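Local coordinates for protein carboxylesterase (EST-2) (Archaeoglobus fulgidus, PDB 5FRD) that probably hydrolyses carboxylic esters as a thermophilic alpha/beta-hydrolase esterase, and binds a coenzyme A molecule near its active site, at residues A[201-205]-A[206-210]. Residues are numbered along the deposited sequence; the frame is centred on the assembly and turned at random.
With COA (coenzyme A), chain C.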
loop_
_atom_site.group_PDB
_atom_site.type_symbol
_atom_site.label_atom_id
_atom_site.label_comp_id
_atom_site.label_asym_id
_atom_site.label_seq_id
_atom_site.Cartn_x
_atom_site.Cartn_y
_atom_site.Cartn_z
ATOM N N LYS A 201 13.447 -6.323 -3.464
ATOM C CA LYS A 201 13.978 -6.159 -4.819
ATOM C C LYS A 201 12.962 -5.600 -5.805
ATOM O O LYS A 201 13.315 -5.225 -6.923
ATOM C CB LYS A 201 14.558 -7.486 -5.321
ATOM C CG LYS A 201 15.764 -7.921 -4.499
ATOM C CD LYS A 201 16.640 -8.940 -5.170
ATOM C CE LYS A 201 17.820 -8.379 -5.946
ATOM N NZ LYS A 201 18.223 -9.298 -7.045
ATOM N N LEU A 202 11.690 -5.533 -5.418
ATOM C CA LEU A 202 10.683 -4.937 -6.276
ATOM C C LEU A 202 10.713 -3.416 -6.175
ATOM O O LEU A 202 10.536 -2.717 -7.166
ATOM C CB LEU A 202 9.285 -5.468 -5.948
ATOM C CG LEU A 202 9.033 -6.934 -6.304
ATOM C CD1 LEU A 202 7.700 -7.398 -5.754
ATOM C CD2 LEU A 202 9.091 -7.091 -7.833
ATOM N N THR A 203 10.848 -2.920 -4.946
ATOM C CA THR A 203 10.922 -1.482 -4.671
ATOM C C THR A 203 12.094 -1.342 -3.702
ATOM O O THR A 203 11.951 -1.402 -2.507
ATOM C CB THR A 203 9.606 -0.939 -4.063
ATOM O OG1 THR A 203 9.224 -1.706 -2.929
ATOM C CG2 THR A 203 8.479 -0.988 -5.060
ATOM N N PRO A 204 13.308 -1.212 -4.262
ATOM C CA PRO A 204 14.497 -1.342 -3.422
ATOM C C PRO A 204 14.812 -0.102 -2.600
ATOM O O PRO A 204 14.099 0.924 -2.651
ATOM C CB PRO A 204 15.599 -1.635 -4.442
ATOM C CG PRO A 204 15.121 -1.000 -5.679
ATOM C CD PRO A 204 13.630 -1.144 -5.687
ATOM N N LEU A 205 15.896 -0.176 -1.841
ATOM C CA LEU A 205 16.302 0.897 -0.954
ATOM C C LEU A 205 16.348 2.240 -1.651
ATOM O O LEU A 205 15.865 3.220 -1.098
ATOM C CB LEU A 205 17.672 0.589 -0.373
ATOM C CG LEU A 205 18.279 1.654 0.524
ATOM C CD1 LEU A 205 17.412 1.891 1.767
ATOM C CD2 LEU A 205 19.676 1.243 0.942
ATOM N N LYS A 206 16.908 2.312 -2.852
ATOM C CA LYS A 206 17.032 3.608 -3.521
ATOM C C LYS A 206 15.700 4.288 -3.765
ATOM O O LYS A 206 15.654 5.499 -3.752
ATOM C CB LYS A 206 17.801 3.520 -4.814
ATOM C CG LYS A 206 19.294 3.301 -4.621
ATOM C CD LYS A 206 19.954 2.949 -5.958
ATOM C CE LYS A 206 21.361 2.355 -5.773
ATOM N NZ LYS A 206 22.313 2.795 -6.837
ATOM N N TYR A 207 14.620 3.523 -3.963
ATOM C CA TYR A 207 13.320 4.168 -4.150
ATOM C C TYR A 207 12.898 4.894 -2.873
ATOM O O TYR A 207 12.211 5.939 -2.923
ATOM C CB TYR A 207 12.234 3.175 -4.496
ATOM C CG TYR A 207 12.285 2.520 -5.853
ATOM C CD1 TYR A 207 13.418 2.591 -6.686
ATOM C CD2 TYR A 207 11.177 1.813 -6.329
ATOM C CE1 TYR A 207 13.443 1.955 -7.939
ATOM C CE2 TYR A 207 11.197 1.173 -7.569
ATOM C CZ TYR A 207 12.347 1.232 -8.360
ATOM O OH TYR A 207 12.424 0.585 -9.595
ATOM N N HIS A 208 13.289 4.345 -1.724
ATOM C CA HIS A 208 12.900 4.863 -0.413
ATOM C C HIS A 208 13.820 5.998 0.036
ATOM O O HIS A 208 13.362 6.976 0.624
ATOM C CB HIS A 208 12.791 3.694 0.561
ATOM C CG HIS A 208 11.712 2.742 0.148
ATOM N ND1 HIS A 208 11.897 1.760 -0.796
ATOM C CD2 HIS A 208 10.397 2.739 0.438
ATOM C CE1 HIS A 208 10.745 1.155 -1.023
ATOM N NE2 HIS A 208 9.824 1.737 -0.286
ATOM N N GLU A 209 15.107 5.867 -0.263
ATOM C CA GLU A 209 15.999 7.016 -0.083
ATOM C C GLU A 209 15.576 8.182 -0.979
ATOM O O GLU A 209 15.716 9.320 -0.570
ATOM C CB GLU A 209 17.453 6.623 -0.353
ATOM C CG GLU A 209 18.083 5.772 0.725
ATOM C CD GLU A 209 18.504 6.517 1.975
ATOM O OE1 GLU A 209 18.182 7.717 2.135
ATOM O OE2 GLU A 209 19.166 5.886 2.843
ATOM N N PHE A 210 15.006 7.906 -2.152
ATOM C CA PHE A 210 14.538 8.994 -3.038
ATOM C C PHE A 210 13.451 9.785 -2.334
ATOM O O PHE A 210 13.506 11.019 -2.250
ATOM C CB PHE A 210 14.044 8.445 -4.362
ATOM C CG PHE A 210 13.498 9.512 -5.271
ATOM C CD1 PHE A 210 14.342 10.163 -6.147
ATOM C CD2 PHE A 210 12.168 9.876 -5.233
ATOM C CE1 PHE A 210 13.875 11.145 -7.019
ATOM C CE2 PHE A 210 11.691 10.884 -6.082
ATOM C CZ PHE A 210 12.552 11.533 -6.961
HETATM N N1A COA C . 12.863 6.060 -7.347
HETATM C C2A COA C . 14.079 6.532 -7.654
HETATM N N3A COA C . 14.634 6.320 -8.854
HETATM C C4A COA C . 13.973 5.633 -9.812
HETATM C C5A COA C . 12.652 5.094 -9.561
HETATM C C6A COA C . 12.101 5.362 -8.243
HETATM N N6A COA C . 10.879 4.885 -7.926
HETATM N N7A COA C . 12.228 4.438 -10.653
HETATM C C8A COA C . 13.211 4.585 -11.559
HETATM N N9A COA C . 14.240 5.289 -11.044
HETATM C C1B COA C . 15.495 5.595 -11.756
HETATM C C2B COA C . 16.276 4.319 -11.885
HETATM O O2B COA C . 17.042 4.096 -10.702
HETATM C C3B COA C . 17.071 4.577 -13.155
HETATM O O3B COA C . 18.230 5.340 -12.826
HETATM P P3B COA C . 19.688 5.013 -13.446
HETATM O O7A COA C . 19.454 5.263 -14.922
HETATM O O8A COA C . 19.937 3.571 -13.052
HETATM O O9A COA C . 20.596 6.000 -12.747
HETATM C C4B COA C . 16.131 5.412 -14.003
HETATM O O4B COA C . 15.215 6.024 -13.074
HETATM C C5B COA C . 15.359 4.625 -15.050
HETATM O O5B COA C . 14.616 3.580 -14.402
HETATM P P1A COA C . 13.190 3.098 -14.960
HETATM O O1A COA C . 12.334 4.248 -15.299
HETATM O O2A COA C . 12.670 2.125 -13.902
HETATM O O3A COA C . 13.429 2.327 -16.351
HETATM P P2A COA C . 14.463 1.147 -16.712
HETATM O O4A COA C . 14.052 0.818 -18.120
HETATM O O5A COA C . 15.855 1.543 -16.325
HETATM O O6A COA C . 14.137 -0.102 -15.736
HETATM C CBP COA C . 12.969 -1.926 -14.782
HETATM C CCP COA C . 12.904 -0.807 -15.812
HETATM C CDP COA C . 11.628 -2.656 -14.791
HETATM C CEP COA C . 14.100 -2.893 -15.185
HETATM C CAP COA C . 13.237 -1.310 -13.385
HETATM O OAP COA C . 12.250 -0.286 -13.092
HETATM C C9P COA C . 13.238 -2.349 -12.285
HETATM O O9P COA C . 14.128 -3.170 -12.220
HETATM N N8P COA C . 12.236 -2.285 -11.390
HETATM C C7P COA C . 12.175 -3.104 -10.176
HETATM C C6P COA C . 11.423 -4.420 -10.350
HETATM C C5P COA C . 9.917 -4.363 -10.515
HETATM O O5P COA C . 9.363 -4.982 -11.433
HETATM N N4P COA C . 9.227 -3.679 -9.599
HETATM C C3P COA C . 7.784 -3.642 -9.573
HETATM C C2P COA C . 7.319 -2.297 -9.068
HETATM S S1P COA C . 5.521 -2.333 -8.898
#
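Pro204 sets CD over the centre of one face of the Tyr207 ring, 3.6 Å from the centroid and only 2° off its normal, a CH-pi contact in which the CH groups of a saturated, puckered ring, acidified at CD by the neighbouring nitrogen, suit an electron-rich aromatic face. The pair sits where the loop after strand 192-197 of the alpha/beta-hydrolase fold turns into helix 205-214, and coenzyme A lies against it. With CG anti to its carbonyl carbon (chi1 -70°), Tyr207 offers its opposite face to the adenine, N6A 3.4 Å from CG of Tyr207. The tyrosine is thus sandwiched between proline and base, while Thr203 CA and CB lie close to its CD2. An alanine in place of Tyr207 would probably leave the adenine without the ring it lies against and open a gap beside Pro204. Phe210, one turn on, brings CB against C2A of the same base. At the ligand's other end, N4P of the pantetheine arm donates to the backbone O of Leu202 over 2.9 Å, and Leu202 CD2 packs beside that amide. Thr203 OG1 is hydrogen-bonded to Asp200, probably the acid of a Ser-His-Asp triad. Proline suits the position just ahead of the helix, where no backbone N-H is needed, and its O is a double acceptor: Tyr207 N and His208 ND1 approach from opposite faces of the carbonyl plane. Histidine fits because one side of its ring accepts, NE2 from Thr114 N, while protonated ND1 donates to Pro204 O at 3.0 Å, that oxygen just 8° out of the imidazole plane.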